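Local coordinates for ESAT-6/WXG100 secretion system protein (Streptococcus gallolyticus, PDB 7JQE) that is an extracellular fragment of EsaA, a membrane subunit of the type VIIb secretion system, and so probably takes part in the transport of bacterial toxins, at residues D262-Q267 with I390-T395; N333-T338 with T372-L377; Q133-D138 with S471-Y476. All blocks are in the same frame, centred on the assembly; numbering follows the deposited sequence.

Contact 1 (D262-Q267 with I390-T395); sequences DAKPEQ and IYVTDT. With EDO (1,2-ethanediol), chain C.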
loop_
_atom_site.group_PDB
_atom_site.type_symbol
_atom_site.label_atom_id
_atom_site.label_comp_id
_atom_site.label_asym_id
_atom_site.label_seq_id
_atom_site.Cartn_x
_atom_site.Cartn_y
_atom_site.Cartn_z
ATOM N N ASP A 262 -8.466 4.536 -39.537
ATOM C CA ASP A 262 -8.702 5.808 -40.201
ATOM C C ASP A 262 -9.452 5.581 -41.507
ATOM O O ASP A 262 -9.416 4.493 -42.087
ATOM C CB ASP A 262 -7.376 6.517 -40.472
ATOM C CG ASP A 262 -6.604 6.815 -39.198
ATOM O OD1 ASP A 262 -6.969 7.784 -38.495
ATOM O OD2 ASP A 262 -5.641 6.072 -38.895
ATOM N N ALA A 263 -10.153 6.618 -41.961
ATOM C CA ALA A 263 -10.746 6.567 -43.289
ATOM C C ALA A 263 -9.668 6.277 -44.323
ATOM O O ALA A 263 -8.497 6.626 -44.149
ATOM C CB ALA A 263 -11.447 7.884 -43.620
ATOM N N LYS A 264 -10.069 5.620 -45.406
ATOM C CA LYS A 264 -9.166 5.333 -46.519
ATOM C C LYS A 264 -9.692 6.010 -47.778
ATOM O O LYS A 264 -10.677 5.538 -48.377
ATOM C CB LYS A 264 -9.022 3.827 -46.727
ATOM C CG LYS A 264 -7.743 3.418 -47.441
ATOM C CD LYS A 264 -6.508 3.805 -46.632
ATOM C CE LYS A 264 -5.224 3.340 -47.312
ATOM N NZ LYS A 264 -4.004 3.821 -46.600
ATOM N N PRO A 265 -9.094 7.117 -48.209
ATOM C CA PRO A 265 -9.591 7.805 -49.403
ATOM C C PRO A 265 -9.251 7.039 -50.674
ATOM O O PRO A 265 -8.310 6.245 -50.727
ATOM C CB PRO A 265 -8.873 9.157 -49.358
ATOM C CG PRO A 265 -7.622 8.883 -48.601
ATOM C CD PRO A 265 -7.964 7.828 -47.586
ATOM N N GLU A 266 -10.041 7.296 -51.713
ATOM C CA GLU A 266 -9.850 6.607 -52.983
ATOM C C GLU A 266 -8.630 7.161 -53.707
ATOM O O GLU A 266 -8.480 8.378 -53.856
ATOM C CB GLU A 266 -11.096 6.747 -53.855
ATOM C CG GLU A 266 -11.448 5.487 -54.619
ATOM C CD GLU A 266 -11.896 4.364 -53.703
ATOM O OE1 GLU A 266 -12.420 4.664 -52.611
ATOM O OE2 GLU A 266 -11.721 3.183 -54.072
ATOM N N GLN A 267 -7.756 6.262 -54.164
ATOM C CA GLN A 267 -6.505 6.679 -54.790
ATOM C C GLN A 267 -6.700 7.141 -56.229
ATOM O O GLN A 267 -5.956 8.008 -56.700
ATOM C CB GLN A 267 -5.493 5.536 -54.734
ATOM C CG GLN A 267 -4.121 5.881 -55.278
ATOM C CD GLN A 267 -3.141 4.738 -55.115
ATOM O OE1 GLN A 267 -3.496 3.677 -54.599
ATOM N NE2 GLN A 267 -1.904 4.947 -55.553
ATOM N N ILE A 390 -6.052 14.699 -51.231
ATOM C CA ILE A 390 -6.594 13.728 -50.289
ATOM C C ILE A 390 -5.721 13.715 -49.040
ATOM O O ILE A 390 -4.533 14.048 -49.076
ATOM C CB ILE A 390 -6.707 12.310 -50.892
ATOM C CG1 ILE A 390 -5.349 11.830 -51.404
ATOM C CG2 ILE A 390 -7.751 12.288 -51.997
ATOM C CD1 ILE A 390 -5.276 10.329 -51.595
ATOM N N TYR A 391 -6.326 13.323 -47.927
ATOM C CA TYR A 391 -5.686 13.361 -46.618
ATOM C C TYR A 391 -5.728 11.954 -46.035
ATOM O O TYR A 391 -6.810 11.431 -45.749
ATOM C CB TYR A 391 -6.393 14.362 -45.708
ATOM C CG TYR A 391 -7.901 14.236 -45.768
ATOM C CD1 TYR A 391 -8.593 13.443 -44.854
ATOM C CD2 TYR A 391 -8.632 14.890 -46.754
ATOM C CE1 TYR A 391 -9.972 13.315 -44.913
ATOM C CE2 TYR A 391 -10.015 14.770 -46.822
ATOM C CZ TYR A 391 -10.678 13.980 -45.900
ATOM O OH TYR A 391 -12.049 13.856 -45.963
ATOM N N VAL A 392 -4.564 11.327 -45.899
ATOM C CA VAL A 392 -4.461 10.032 -45.239
ATOM C C VAL A 392 -4.063 10.297 -43.793
ATOM O O VAL A 392 -2.918 10.658 -43.515
ATOM C CB VAL A 392 -3.449 9.114 -45.933
ATOM C CG1 VAL A 392 -3.481 7.731 -45.294
ATOM C CG2 VAL A 392 -3.741 9.029 -47.422
ATOM N N THR A 393 -5.013 10.142 -42.878
ATOM C CA THR A 393 -4.759 10.417 -41.473
ATOM C C THR A 393 -4.306 9.152 -40.754
ATOM O O THR A 393 -4.614 8.030 -41.165
ATOM C CB THR A 393 -6.003 10.987 -40.791
ATOM O OG1 THR A 393 -6.990 9.957 -40.659
ATOM C CG2 THR A 393 -6.582 12.130 -41.613
ATOM N N ASP A 394 -3.562 9.355 -39.663
ATOM C CA ASP A 394 -2.965 8.271 -38.889
ATOM C C ASP A 394 -3.347 8.359 -37.417
ATOM O O ASP A 394 -2.640 7.814 -36.566
ATOM C CB ASP A 394 -1.441 8.298 -39.034
ATOM C CG ASP A 394 -0.812 6.943 -38.834
ATOM O OD1 ASP A 394 -1.551 5.985 -38.521
ATOM O OD2 ASP A 394 0.423 6.836 -39.007
ATOM N N THR A 395 -4.450 9.033 -37.100
ATOM C CA THR A 395 -4.772 9.409 -35.733
ATOM C C THR A 395 -6.030 8.723 -35.206
ATOM O O THR A 395 -6.589 9.161 -34.195
ATOM C CB THR A 395 -4.928 10.925 -35.640
ATOM O OG1 THR A 395 -5.990 11.345 -36.508
ATOM C CG2 THR A 395 -3.634 11.616 -36.051
HETATM C C1 EDO C . -0.446 5.533 -35.060
HETATM O O1 EDO C . -1.535 6.393 -34.696
HETATM C C2 EDO C . 0.836 5.993 -34.370
HETATM O O2 EDO C . 0.638 6.039 -32.949
#

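Contact 2 (N333-T338 with T372-L377); sequences NVSGGT and TITLDL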
loop_
_atom_site.group_PDB
_atom_site.type_symbol
_atom_site.label_atom_id
_atom_site.label_comp_id
_atom_site.label_asym_id
_atom_site.label_seq_id
_atom_site.Cartn_x
_atom_site.Cartn_y
_atom_site.Cartn_z
ATOM N N ASN A 333 2.047 19.696 -67.363
ATOM C CA ASN A 333 2.619 20.107 -66.079
ATOM C C ASN A 333 1.968 19.372 -64.907
ATOM O O ASN A 333 1.545 19.976 -63.920
ATOM C CB ASN A 333 2.525 21.626 -65.901
ATOM C CG ASN A 333 3.275 22.390 -66.986
ATOM O OD1 ASN A 333 4.339 21.964 -67.443
ATOM N ND2 ASN A 333 2.716 23.523 -67.409
ATOM N N VAL A 334 1.905 18.048 -65.017
ATOM C CA VAL A 334 1.332 17.205 -63.972
ATOM C C VAL A 334 2.387 16.923 -62.916
ATOM O O VAL A 334 3.570 16.748 -63.227
ATOM C CB VAL A 334 0.784 15.893 -64.560
ATOM C CG1 VAL A 334 0.288 14.985 -63.446
ATOM C CG2 VAL A 334 -0.329 16.177 -65.546
ATOM N N SER A 335 1.952 16.879 -61.659
ATOM C CA SER A 335 2.781 16.426 -60.551
ATOM C C SER A 335 1.873 15.841 -59.481
ATOM O O SER A 335 0.695 16.197 -59.386
ATOM C CB SER A 335 3.622 17.557 -59.954
ATOM O OG SER A 335 2.838 18.362 -59.093
ATOM N N GLY A 336 2.434 14.944 -58.671
ATOM C CA GLY A 336 1.694 14.304 -57.602
ATOM C C GLY A 336 1.003 13.014 -57.984
ATOM O O GLY A 336 0.383 12.381 -57.121
ATOM N N GLY A 337 1.095 12.601 -59.243
ATOM C CA GLY A 337 0.409 11.407 -59.697
ATOM C C GLY A 337 0.406 11.371 -61.210
ATOM O O GLY A 337 1.196 12.061 -61.854
ATOM N N THR A 338 -0.496 10.567 -61.763
ATOM C CA THR A 338 -0.660 10.451 -63.206
ATOM C C THR A 338 -2.045 10.944 -63.597
ATOM O O THR A 338 -3.047 10.534 -63.003
ATOM C CB THR A 338 -0.453 9.009 -63.682
ATOM O OG1 THR A 338 -1.372 8.144 -63.009
ATOM C CG2 THR A 338 0.973 8.549 -63.399
ATOM N N THR A 372 -1.439 15.887 -53.049
ATOM C CA THR A 372 -2.006 16.881 -53.952
ATOM C C THR A 372 -1.521 16.636 -55.372
ATOM O O THR A 372 -0.317 16.499 -55.607
ATOM C CB THR A 372 -1.639 18.307 -53.522
ATOM O OG1 THR A 372 -2.398 18.671 -52.363
ATOM C CG2 THR A 372 -1.940 19.288 -54.641
ATOM N N ILE A 373 -2.462 16.588 -56.310
ATOM C CA ILE A 373 -2.169 16.537 -57.737
ATOM C C ILE A 373 -2.441 17.913 -58.323
ATOM O O ILE A 373 -3.475 18.525 -58.026
ATOM C CB ILE A 373 -3.019 15.470 -58.447
ATOM C CG1 ILE A 373 -2.586 14.062 -58.042
ATOM C CG2 ILE A 373 -2.941 15.646 -59.955
ATOM C CD1 ILE A 373 -3.385 12.969 -58.727
ATOM N N THR A 374 -1.519 18.402 -59.151
ATOM C CA THR A 374 -1.715 19.642 -59.893
ATOM C C THR A 374 -1.400 19.412 -61.362
ATOM O O THR A 374 -0.435 18.720 -61.702
ATOM C CB THR A 374 -0.837 20.789 -59.366
ATOM O OG1 THR A 374 0.548 20.469 -59.557
ATOM C CG2 THR A 374 -1.103 21.041 -57.895
ATOM N N LEU A 375 -2.214 20.002 -62.231
ATOM C CA LEU A 375 -1.974 19.947 -63.665
ATOM C C LEU A 375 -2.534 21.201 -64.313
ATOM O O LEU A 375 -3.194 22.021 -63.668
ATOM C CB LEU A 375 -2.607 18.708 -64.303
ATOM C CG LEU A 375 -4.135 18.663 -64.226
ATOM C CD1 LEU A 375 -4.738 18.232 -65.552
ATOM C CD2 LEU A 375 -4.571 17.730 -63.100
ATOM N N ASP A 376 -2.264 21.334 -65.609
ATOM C CA ASP A 376 -2.868 22.352 -66.456
ATOM C C ASP A 376 -3.729 21.660 -67.504
ATOM O O ASP A 376 -3.260 20.744 -68.188
ATOM C CB ASP A 376 -1.799 23.224 -67.135
ATOM C CG ASP A 376 -1.287 24.333 -66.235
ATOM O OD1 ASP A 376 -2.017 24.722 -65.297
ATOM O OD2 ASP A 376 -0.161 24.823 -66.471
ATOM N N LEU A 377 -4.989 22.079 -67.611
ATOM C CA LEU A 377 -5.871 21.634 -68.683
ATOM C C LEU A 377 -5.877 22.696 -69.775
ATOM O O LEU A 377 -6.342 23.819 -69.553
ATOM C CB LEU A 377 -7.290 21.378 -68.174
ATOM C CG LEU A 377 -8.314 20.989 -69.249
ATOM C CD1 LEU A 377 -7.974 19.639 -69.863
ATOM C CD2 LEU A 377 -9.735 20.986 -68.697
#

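Contact 3 (Q133-D138 with S471-Y476); sequences QYFNSD and SGVTLY. With EDO (1,2-ethanediol), chain S.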
loop_
_atom_site.group_PDB
_atom_site.type_symbol
_atom_site.label_atom_id
_atom_site.label_comp_id
_atom_site.label_asym_id
_atom_site.label_seq_id
_atom_site.Cartn_x
_atom_site.Cartn_y
_atom_site.Cartn_z
ATOM N N GLN A 133 8.746 -21.475 38.976
ATOM C CA GLN A 133 8.159 -20.260 38.420
ATOM C C GLN A 133 9.215 -19.391 37.747
ATOM O O GLN A 133 9.023 -18.923 36.618
ATOM C CB GLN A 133 7.446 -19.471 39.522
ATOM C CG GLN A 133 6.084 -20.012 39.929
ATOM C CD GLN A 133 4.983 -19.593 38.972
ATOM O OE1 GLN A 133 4.568 -18.432 38.955
ATOM N NE2 GLN A 133 4.507 -20.536 38.166
ATOM N N TYR A 134 10.340 -19.162 38.427
ATOM C CA TYR A 134 11.316 -18.165 38.004
ATOM C C TYR A 134 12.494 -18.740 37.236
ATOM O O TYR A 134 13.044 -18.055 36.366
ATOM C CB TYR A 134 11.853 -17.397 39.215
ATOM C CG TYR A 134 10.825 -16.534 39.912
ATOM C CD1 TYR A 134 9.992 -17.062 40.892
ATOM C CD2 TYR A 134 10.690 -15.189 39.597
ATOM C CE1 TYR A 134 9.050 -16.274 41.534
ATOM C CE2 TYR A 134 9.751 -14.393 40.232
ATOM C CZ TYR A 134 8.936 -14.938 41.203
ATOM O OH TYR A 134 8.004 -14.146 41.837
ATOM N N PHE A 135 12.898 -19.973 37.523
ATOM C CA PHE A 135 14.081 -20.554 36.908
ATOM C C PHE A 135 13.765 -21.628 35.881
ATOM O O PHE A 135 14.670 -22.045 35.151
ATOM C CB PHE A 135 15.004 -21.143 37.988
ATOM C CG PHE A 135 15.436 -20.145 39.030
ATOM C CD1 PHE A 135 15.631 -18.814 38.695
ATOM C CD2 PHE A 135 15.637 -20.537 40.347
ATOM C CE1 PHE A 135 16.026 -17.894 39.654
ATOM C CE2 PHE A 135 16.031 -19.624 41.307
ATOM C CZ PHE A 135 16.226 -18.302 40.961
ATOM N N ASN A 136 12.521 -22.095 35.813
ATOM C CA ASN A 136 12.019 -23.055 34.835
ATOM C C ASN A 136 12.412 -24.485 35.186
ATOM O O ASN A 136 12.092 -25.400 34.419
ATOM C CB ASN A 136 12.490 -22.739 33.406
ATOM C CG ASN A 136 11.572 -23.319 32.351
ATOM O OD1 ASN A 136 10.373 -23.486 32.579
ATOM N ND2 ASN A 136 12.132 -23.632 31.188
ATOM N N SER A 137 13.094 -24.712 36.304
ATOM C CA SER A 137 13.368 -26.055 36.800
ATOM C C SER A 137 13.391 -25.997 38.324
ATOM O O SER A 137 13.081 -24.966 38.928
ATOM C CB SER A 137 14.679 -26.600 36.220
ATOM O OG SER A 137 15.793 -25.891 36.729
ATOM N N ASP A 138 13.758 -27.110 38.950
ATOM C CA ASP A 138 13.861 -27.205 40.406
ATOM C C ASP A 138 15.331 -27.397 40.760
ATOM O O ASP A 138 15.847 -28.518 40.730
ATOM C CB ASP A 138 13.001 -28.346 40.942
ATOM C CG ASP A 138 13.086 -28.482 42.455
ATOM O OD1 ASP A 138 13.747 -27.639 43.099
ATOM O OD2 ASP A 138 12.489 -29.435 43.002
ATOM N N SER A 471 14.169 -11.191 41.035
ATOM C CA SER A 471 13.075 -11.479 41.955
ATOM C C SER A 471 13.129 -12.926 42.425
ATOM O O SER A 471 12.990 -13.209 43.622
ATOM C CB SER A 471 11.732 -11.177 41.289
ATOM O OG SER A 471 11.556 -9.783 41.113
ATOM N N GLY A 472 13.336 -13.857 41.493
ATOM C CA GLY A 472 13.414 -15.259 41.871
ATOM C C GLY A 472 14.576 -15.553 42.802
ATOM O O GLY A 472 14.436 -16.303 43.771
ATOM N N VAL A 473 15.742 -14.966 42.522
ATOM C CA VAL A 473 16.921 -15.215 43.346
ATOM C C VAL A 473 16.700 -14.703 44.764
ATOM O O VAL A 473 17.073 -15.362 45.742
ATOM C CB VAL A 473 18.168 -14.583 42.701
ATOM C CG1 VAL A 473 19.336 -14.614 43.668
ATOM C CG2 VAL A 473 18.525 -15.316 41.423
ATOM N N THR A 474 16.097 -13.520 44.901
ATOM C CA THR A 474 15.810 -12.993 46.231
ATOM C C THR A 474 14.856 -13.909 46.986
ATOM O O THR A 474 15.100 -14.259 48.148
ATOM C CB THR A 474 15.232 -11.583 46.131
ATOM O OG1 THR A 474 16.151 -10.737 45.431
ATOM C CG2 THR A 474 14.985 -11.013 47.515
ATOM N N LEU A 475 13.759 -14.308 46.340
ATOM C CA LEU A 475 12.816 -15.214 46.990
ATOM C C LEU A 475 13.480 -16.544 47.322
ATOM O O LEU A 475 13.369 -17.044 48.450
ATOM C CB LEU A 475 11.588 -15.424 46.105
ATOM C CG LEU A 475 10.638 -14.228 45.999
ATOM C CD1 LEU A 475 9.530 -14.473 44.971
ATOM C CD2 LEU A 475 10.050 -13.904 47.369
ATOM N N TYR A 476 14.183 -17.133 46.351
ATOM C CA TYR A 476 14.828 -18.419 46.596
ATOM C C TYR A 476 15.879 -18.307 47.697
ATOM O O TYR A 476 15.981 -19.186 48.562
ATOM C CB TYR A 476 15.447 -18.953 45.302
ATOM C CG TYR A 476 15.724 -20.440 45.337
ATOM C CD1 TYR A 476 14.757 -21.355 44.940
ATOM C CD2 TYR A 476 16.945 -20.930 45.784
ATOM C CE1 TYR A 476 14.999 -22.719 44.982
ATOM C CE2 TYR A 476 17.198 -22.292 45.831
ATOM C CZ TYR A 476 16.222 -23.182 45.429
ATOM O OH TYR A 476 16.471 -24.536 45.479
HETATM C C1 EDO S . 10.700 -7.036 39.049
HETATM O O1 EDO S . 9.989 -8.275 38.936
HETATM C C2 EDO S . 9.719 -5.867 39.041
HETATM O O2 EDO S . 8.820 -5.979 40.151
HETATM O O HOH W 1 14.256 -25.713 45.309
#

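Contact 1 (D262-Q267 with I390-T395)
Asp262 puts its carboxylate against Thr393 and the two residues that follow, and OD1 does all of its bonding across this contact. The hydroxyl of Thr393 is a donor to it, with OG1 3.1 Å from Asp262 OD1, and comes from above the carboxylate, 51° out of its plane. The second donor is the amide of Thr395: its N also lies 3.1 Å from Asp262 OD1, but the angle at the hydrogen is 121°, so the bond is weak. Asp262 CG stands anti to its own carbonyl carbon (chi1 -60°), which carries the group toward Thr393. The other oxygen is less well placed. Asp262 OD2 sits 3.2 Å from Thr393 O, acceptor facing acceptor, and 4.1 Å from Asp394 OD1, a like charge that may raise the proton affinity of either acid.

In the fold, this is where the chain enters and leaves the beta-rich domain. The loop ahead of strand 268-275 runs roughly antiparallel to the end of strand 382-392 and its short lead into helix 396-427. No backbone-to-backbone hydrogen bond joins the two; Ile390 pairs instead with His371 and Val392 with Gly369, both of strand 369-379.

Past the acidic end the contact turns apolar. Pro265 crosses Val392 at about a right angle, its CG 4.1 Å from Val392 CG2, while Pro265 CG also meets Ile390 CD1 at 4.1 Å. Lys264 brings its ammonium near Val392 but gives a weak hydrogen bond to Leu366 O, and Gln267 NE2 is taken up by Phe363 O. An ethanediol, probably from the crystallisation liquor, places O1 2.6 Å from Asp394 O. Tyr391 OH makes a weak hydrogen bond to Thr370 of the second subunit.

Contact 2 (N333-T338 with T372-L377)
Ser335 and Thr374 form an antiparallel hydrogen-bonded pair where strand 327-335 runs out beside strand 369-379, within the four-stranded sheet. Two backbone bonds close the pair: Ser335 N to Thr374 O at 3.0 Å and Thr374 N to Ser335 O at 3.1 Å. Their side chains stand on the same face of the sheet and join at their hydroxyls. Ser335 OG is 3.1 Å from Thr374 OG1, and either may be the donor; both oxygens sit between the backbone N and carbonyl carbon of their own residue.

Just before Ser335, strand 327-335 carries one residue too many. Asp376 is backbone-bonded to Ser332, so two residues, Asn333 and Val334, face the single Leu375, as in a beta bulge. Here Asn333 O approaches Thr374 O to 3.2 Å, an acceptor pair, but it also receives a CA-H...O contact from Leu375 CA at 3.5 Å. Val334 and Leu375 lie side by side, with Val334 CG2 3.6 Å from Leu375 CB. The Asn333 amide gives a nearly straight bond (168°) from ND2 to Asp376 OD2, 3.3 Å long. It meets that oxygen on its anti side, and the amide and carboxylate planes are turned 73° apart. Asp376 OD1 is occupied by a salt bridge to Arg383.

Beyond Ser335 the chain turns through Gly336, whose positive phi (90°) suits glycine, and Ile373 CG1 tucks in 3.5 Å from Gly336 O. Strand 337-341 then belongs to the three-stranded sheet. Val334, Ile373 and Leu375 all touch Val339 of that strand, and Ile373 also meets Tyr361 and Phe363 of strand 355-363, consistent with two sheets packed as a sandwich. Strand 382-392 flanks strand 369-379 on its other edge.

Contact 3 (Q133-D138 with S471-Y476)
Tyr134, near the C-terminal end of helix 102-135, lays its ring against the backbone of Gly472 in helix 462-491. Gly472 CA sits over one face of the ring, offset toward the rim, in a CH-pi contact 3.8 Å from the Tyr134 ring centroid. Around the same ring, Leu475 CD1 comes within 3.5 Å of Tyr134 OH and Ser471 CB within 3.9 Å of Tyr134 CE2. That hydroxyl finds its polar partner in Gln133 of the second subunit, and the ring also meets Phe468.

Phe135 follows with CG anti to its carbonyl carbon (chi1 -57°), its ring directed at the next part of the facing helix. Its CZ lies 3.7 Å from Gly472 C and 3.8 Å from Val473 CG2, and Val473 CA lies in the ring plane at the edge. CE2 of Phe135 reaches Tyr476 CB at 4.1 Å; the two rings meet obliquely, with planes 58° apart.

At Asn136 phi turns positive and the chain leaves the helix, its side chain touching helix 169-179. Asp138 returns to the contact through water: OD1 accepts from a water that is also bonded to Tyr476 OH, at the edge of that ring. Tyr476 OH has a further partner in Leu141 N.

With no direct hydrogen bond between the segments, the join rests on aromatic rings against a helix backbone. Gly472, lacking a side chain, lets the helices come to 5.3 Å between Tyr134 CA and Gly472 CA, while the Tyr134 hydroxyl turns to the second subunit and the Tyr476 hydroxyl to Leu141 N and a water shared with Asp138.

From the N terminus, helix 102-135 leads into 133-138, the first half of contact 3, which is completed only 333 residues later by helix 462-491. Everything between lies within that outer loop. The chain next reaches 262-267, just before strand 268-275, and contact 1 closes its own loop at the end of strand 382-392, enclosing the beta-rich domain. Contact 2, the innermost, joins neighbouring strands inside it, so the three are nested and none cross. Contacts 1 and 2 reach the same sheet, with centres about 19 Å apart. Contact 3 joins helix 102-135 to helix 462-491, the helices at the two ends of the modelled chain, with its centre about 93 Å from that of contact 1.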